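Local coordinates for SusD superfamily protein (Bacteroides thetaiotaomicron VPI-5482, PDB 3HDX) that probably binds polysaccharides at the outer membrane for uptake, as a homologue of the starch-binding protein SusD, at residues 362-371 with 383-394. Residues are numbered along the deposited sequence; the frame is centred on the assembly and turned at random. Where two conformers were deposited one is given.
Sequences RLEDITLLRA and AVSYLNMIRTNR. With EDO (1,2-ethanediol), chain G.
Arg362, at the N-cap of helix 363-376, brings NH1 to 4.2 Å from NH2 of Arg394, two like charges; Glu423 of helix 409-423 salt-bridges both, and Glu427 pairs with Arg362 NH2. Glu364 adds another carboxylate: OE1 accepts a weakly angled hydrogen bond from Arg362 NH1 within a salt bridge, while OE2 lies 3.8 Å from Arg394 NH2, well off the guanidinium plane, a long pairing of charges only. A water joins that same OE2 to Asn393 ND2, and Thr235 N also donates to it. Beyond these polar ends, Ile390 pushes CD1 against Glu364 CA at 3.7 Å and past Thr367, whose methyl CG2, anti to the backbone N, points at Tyr386 O (3.4 Å). The CD2 methyl of Leu368 touches both Ile390 CG1 and Leu387 CD1. Arg370 runs extended across the tyrosine: its CD sits 3.8 Å over the centroid of the Tyr386 ring in a CH-pi contact, and the guanidinium, tilted 21° to the ring, covers OH without bonding to it, while NE salt-bridges Glu217. Replacing Arg370 by an alanine would probably uncover this ring face and leave Glu217 without this salt-bridge mate. At Ala371 the small side chains let the backbones close in, with Ala383 CB 3.4 Å from Ala371 O. The two helices form an antiparallel hairpin, consistent with the TPR-like helical pairs of SusD proteins; helix 409-423 packs against both, while helices 196-209 and 213-226 cover helix 363-376.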
loop_
_atom_site.group_PDB
_atom_site.type_symbol
_atom_site.label_atom_id
_atom_site.label_comp_id
_atom_site.label_asym_id
_atom_site.label_seq_id
_atom_site.Cartn_x
_atom_site.Cartn_y
_atom_site.Cartn_z
ATOM N N ARG A 362 -3.093 3.080 7.091
ATOM C CA ARG A 362 -3.212 3.372 8.496
ATOM C C ARG A 362 -4.020 4.665 8.622
ATOM O O ARG A 362 -4.260 5.365 7.626
ATOM C CB ARG A 362 -1.835 3.487 9.167
ATOM C CG ARG A 362 -0.879 4.499 8.521
ATOM C CD ARG A 362 0.530 4.274 9.098
ATOM N NE ARG A 362 1.561 5.150 8.525
ATOM C CZ ARG A 362 1.892 6.349 9.000
ATOM N NH1 ARG A 362 1.228 6.910 9.995
ATOM N NH2 ARG A 362 2.879 7.018 8.438
ATOM N N LEU A 363 -4.403 5.012 9.853
ATOM C CA LEU A 363 -5.299 6.164 10.051
ATOM C C LEU A 363 -4.804 7.473 9.466
ATOM O O LEU A 363 -5.590 8.260 8.932
ATOM C CB LEU A 363 -5.735 6.364 11.517
ATOM C CG LEU A 363 -6.943 5.512 11.920
ATOM C CD1 LEU A 363 -7.186 5.592 13.426
ATOM C CD2 LEU A 363 -8.199 5.868 11.156
ATOM N N GLU A 364 -3.498 7.700 9.510
ATOM C CA GLU A 364 -2.962 8.974 8.993
ATOM C C GLU A 364 -3.182 9.088 7.472
ATOM O O GLU A 364 -3.472 10.174 6.946
ATOM C CB GLU A 364 -1.472 9.159 9.335
ATOM C CG GLU A 364 -1.157 9.349 10.836
ATOM C CD GLU A 364 -1.164 8.094 11.679
ATOM O OE1 GLU A 364 -1.420 6.976 11.142
ATOM O OE2 GLU A 364 -0.871 8.232 12.880
ATOM N N ASP A 365 -2.987 7.976 6.771
ATOM C CA ASP A 365 -3.243 7.914 5.319
ATOM C C ASP A 365 -4.706 8.270 5.019
ATOM O O ASP A 365 -4.987 9.162 4.223
ATOM C CB ASP A 365 -2.887 6.556 4.738
ATOM C CG ASP A 365 -3.401 6.376 3.312
ATOM O OD1 ASP A 365 -3.230 7.311 2.491
ATOM O OD2 ASP A 365 -3.999 5.302 3.024
ATOM N N ILE A 366 -5.615 7.557 5.687
ATOM C CA ILE A 366 -7.040 7.732 5.451
ATOM C C ILE A 366 -7.523 9.146 5.834
ATOM O O ILE A 366 -8.361 9.722 5.152
ATOM C CB ILE A 366 -7.864 6.635 6.159
ATOM C CG1 ILE A 366 -7.485 5.229 5.621
ATOM C CG2 ILE A 366 -9.369 6.871 6.004
ATOM C CD1 ILE A 366 -7.654 4.987 4.146
ATOM N N THR A 367 -6.939 9.712 6.894
ATOM C CA THR A 367 -7.254 11.065 7.333
ATOM C C THR A 367 -6.803 12.094 6.322
ATOM O O THR A 367 -7.580 12.998 5.973
ATOM C CB THR A 367 -6.685 11.313 8.734
ATOM O OG1 THR A 367 -7.258 10.335 9.620
ATOM C CG2 THR A 367 -6.940 12.760 9.234
ATOM N N LEU A 368 -5.607 11.898 5.766
ATOM C CA LEU A 368 -5.108 12.826 4.720
ATOM C C LEU A 368 -5.895 12.619 3.431
ATOM O O LEU A 368 -6.157 13.578 2.713
ATOM C CB LEU A 368 -3.576 12.713 4.497
ATOM C CG LEU A 368 -2.731 13.176 5.682
ATOM C CD1 LEU A 368 -1.245 12.711 5.550
ATOM C CD2 LEU A 368 -2.847 14.719 5.894
ATOM N N LEU A 369 -6.320 11.382 3.150
ATOM C CA LEU A 369 -7.148 11.087 1.955
ATOM C C LEU A 369 -8.459 11.833 2.070
ATOM O O LEU A 369 -8.973 12.366 1.081
ATOM C CB LEU A 369 -7.338 9.560 1.795
ATOM C CG LEU A 369 -8.007 9.182 0.468
ATOM C CD1 LEU A 369 -7.082 9.490 -0.752
ATOM C CD2 LEU A 369 -8.442 7.684 0.518
ATOM N N ARG A 370 -9.044 11.793 3.260
ATOM C CA ARG A 370 -10.279 12.528 3.510
ATOM C C ARG A 370 -10.097 14.035 3.233
ATOM O O ARG A 370 -10.983 14.649 2.647
ATOM C CB ARG A 370 -10.806 12.279 4.928
ATOM C CG ARG A 370 -12.206 12.789 5.093
ATOM C CD ARG A 370 -12.688 12.536 6.466
ATOM N NE ARG A 370 -14.086 12.870 6.620
ATOM C CZ ARG A 370 -14.750 12.636 7.747
ATOM N NH1 ARG A 370 -14.158 12.024 8.795
ATOM N NH2 ARG A 370 -16.038 12.955 7.790
ATOM N N ALA A 371 -8.990 14.606 3.707
ATOM C CA ALA A 371 -8.660 16.020 3.419
ATOM C C ALA A 371 -8.580 16.291 1.910
ATOM O O ALA A 371 -9.177 17.237 1.402
ATOM C CB ALA A 371 -7.395 16.449 4.160
ATOM N N ALA A 383 -11.532 20.305 5.151
ATOM C CA ALA A 383 -10.306 19.544 4.965
ATOM C C ALA A 383 -9.230 19.909 5.982
ATOM O O ALA A 383 -8.448 19.046 6.431
ATOM C CB ALA A 383 -9.768 19.763 3.544
ATOM N N VAL A 384 -9.197 21.193 6.355
ATOM C CA VAL A 384 -8.153 21.709 7.247
ATOM C C VAL A 384 -8.136 20.997 8.577
ATOM O O VAL A 384 -7.049 20.686 9.079
ATOM C CB VAL A 384 -8.259 23.269 7.419
ATOM C CG1 VAL A 384 -7.340 23.776 8.528
ATOM C CG2 VAL A 384 -7.959 23.986 6.089
ATOM N N SER A 385 -9.315 20.700 9.148
ATOM C CA SER A 385 -9.324 20.010 10.450
ATOM C C SER A 385 -8.628 18.644 10.372
ATOM O O SER A 385 -7.888 18.297 11.262
ATOM C CB SER A 385 -10.727 19.849 11.028
ATOM O OG SER A 385 -11.488 18.967 10.255
ATOM N N TYR A 386 -8.803 17.925 9.269
ATOM C CA TYR A 386 -8.176 16.598 9.086
ATOM C C TYR A 386 -6.654 16.719 8.883
ATOM O O TYR A 386 -5.895 15.948 9.438
ATOM C CB TYR A 386 -8.878 15.820 7.970
ATOM C CG TYR A 386 -10.324 15.605 8.365
ATOM C CD1 TYR A 386 -10.645 14.747 9.400
ATOM C CD2 TYR A 386 -11.355 16.287 7.719
ATOM C CE1 TYR A 386 -11.998 14.572 9.824
ATOM C CE2 TYR A 386 -12.664 16.128 8.100
ATOM C CZ TYR A 386 -12.987 15.272 9.154
ATOM O OH TYR A 386 -14.323 15.180 9.512
ATOM N N LEU A 387 -6.238 17.680 8.079
ATOM C CA LEU A 387 -4.816 17.992 7.911
ATOM C C LEU A 387 -4.183 18.289 9.273
ATOM O O LEU A 387 -3.112 17.760 9.599
ATOM C CB LEU A 387 -4.632 19.202 6.988
ATOM C CG LEU A 387 -3.178 19.644 6.751
ATOM C CD1 LEU A 387 -2.276 18.491 6.234
ATOM C CD2 LEU A 387 -3.092 20.865 5.832
ATOM N N ASN A 388 -4.845 19.142 10.064
ATOM C CA ASN A 388 -4.328 19.498 11.381
ATOM C C ASN A 388 -4.161 18.330 12.343
ATOM O O ASN A 388 -3.254 18.355 13.172
ATOM C CB ASN A 388 -5.145 20.631 12.036
ATOM C CG ASN A 388 -4.828 21.997 11.456
ATOM O OD1 ASN A 388 -3.716 22.226 10.952
ATOM N ND2 ASN A 388 -5.777 22.921 11.545
HETATM N N MSE A 389 -5.026 17.315 12.234
HETATM C CA MSE A 389 -4.899 16.125 13.071
HETATM C C MSE A 389 -3.533 15.473 12.930
HETATM O O MSE A 389 -2.921 15.021 13.926
HETATM C CB MSE A 389 -5.989 15.100 12.793
HETATM C CG MSE A 389 -7.336 15.523 13.204
HETATM SE SE MSE A 389 -8.675 14.207 12.777
HETATM C CE MSE A 389 -10.199 15.368 13.107
ATOM N N ILE A 390 -3.051 15.413 11.691
ATOM C CA ILE A 390 -1.751 14.823 11.412
ATOM C C ILE A 390 -0.636 15.790 11.845
ATOM O O ILE A 390 0.297 15.384 12.563
ATOM C CB ILE A 390 -1.627 14.460 9.928
ATOM C CG1 ILE A 390 -2.861 13.568 9.473
ATOM C CG2 ILE A 390 -0.187 13.918 9.695
ATOM C CD1 ILE A 390 -3.279 12.454 10.329
ATOM N N ARG A 391 -0.745 17.070 11.430
ATOM C CA ARG A 391 0.287 18.071 11.768
ATOM C C ARG A 391 0.580 18.156 13.259
ATOM O O ARG A 391 1.756 18.084 13.675
ATOM C CB ARG A 391 -0.136 19.430 11.276
ATOM C CG ARG A 391 -0.093 19.600 9.756
ATOM C CD ARG A 391 -0.607 20.991 9.384
ATOM N NE ARG A 391 0.204 22.034 10.003
ATOM C CZ ARG A 391 1.319 22.560 9.477
ATOM N NH1 ARG A 391 1.796 22.178 8.271
ATOM N NH2 ARG A 391 1.981 23.486 10.173
ATOM N N THR A 392 -0.489 18.238 14.051
ATOM C CA THR A 392 -0.342 18.427 15.502
ATOM C C THR A 392 0.141 17.184 16.248
ATOM O O THR A 392 0.435 17.292 17.464
ATOM C CB THR A 392 -1.616 18.998 16.147
ATOM O OG1 THR A 392 -2.673 18.058 16.005
ATOM C CG2 THR A 392 -1.997 20.344 15.495
ATOM N N ASN A 393 0.163 15.999 15.593
ATOM C CA ASN A 393 0.792 14.815 16.182
ATOM C C ASN A 393 2.244 14.648 15.681
ATOM O O ASN A 393 2.901 13.635 15.972
ATOM C CB ASN A 393 0.015 13.551 15.922
ATOM C CG ASN A 393 0.251 12.480 16.989
ATOM O OD1 ASN A 393 0.405 12.776 18.192
ATOM N ND2 ASN A 393 0.256 11.226 16.560
ATOM N N ARG A 394 2.739 15.640 14.934
ATOM C CA ARG A 394 4.089 15.636 14.372
ATOM C C ARG A 394 4.846 16.928 14.658
ATOM O O ARG A 394 5.781 17.306 13.919
ATOM C CB ARG A 394 4.004 15.377 12.864
ATOM C CG ARG A 394 3.394 14.025 12.483
ATOM C CD ARG A 394 4.290 12.898 12.874
ATOM N NE ARG A 394 3.695 11.618 12.523
ATOM C CZ ARG A 394 3.164 10.728 13.371
ATOM N NH1 ARG A 394 3.084 10.939 14.682
ATOM N NH2 ARG A 394 2.692 9.570 12.893
HETATM C C1 EDO G . 4.671 25.375 8.920
HETATM O O1 EDO G . 4.903 24.091 9.542
HETATM C C2 EDO G . 5.692 26.414 9.348
HETATM O O2 EDO G . 7.020 26.000 8.990
HETATM O O HOH W 1 -0.493 10.852 13.827
#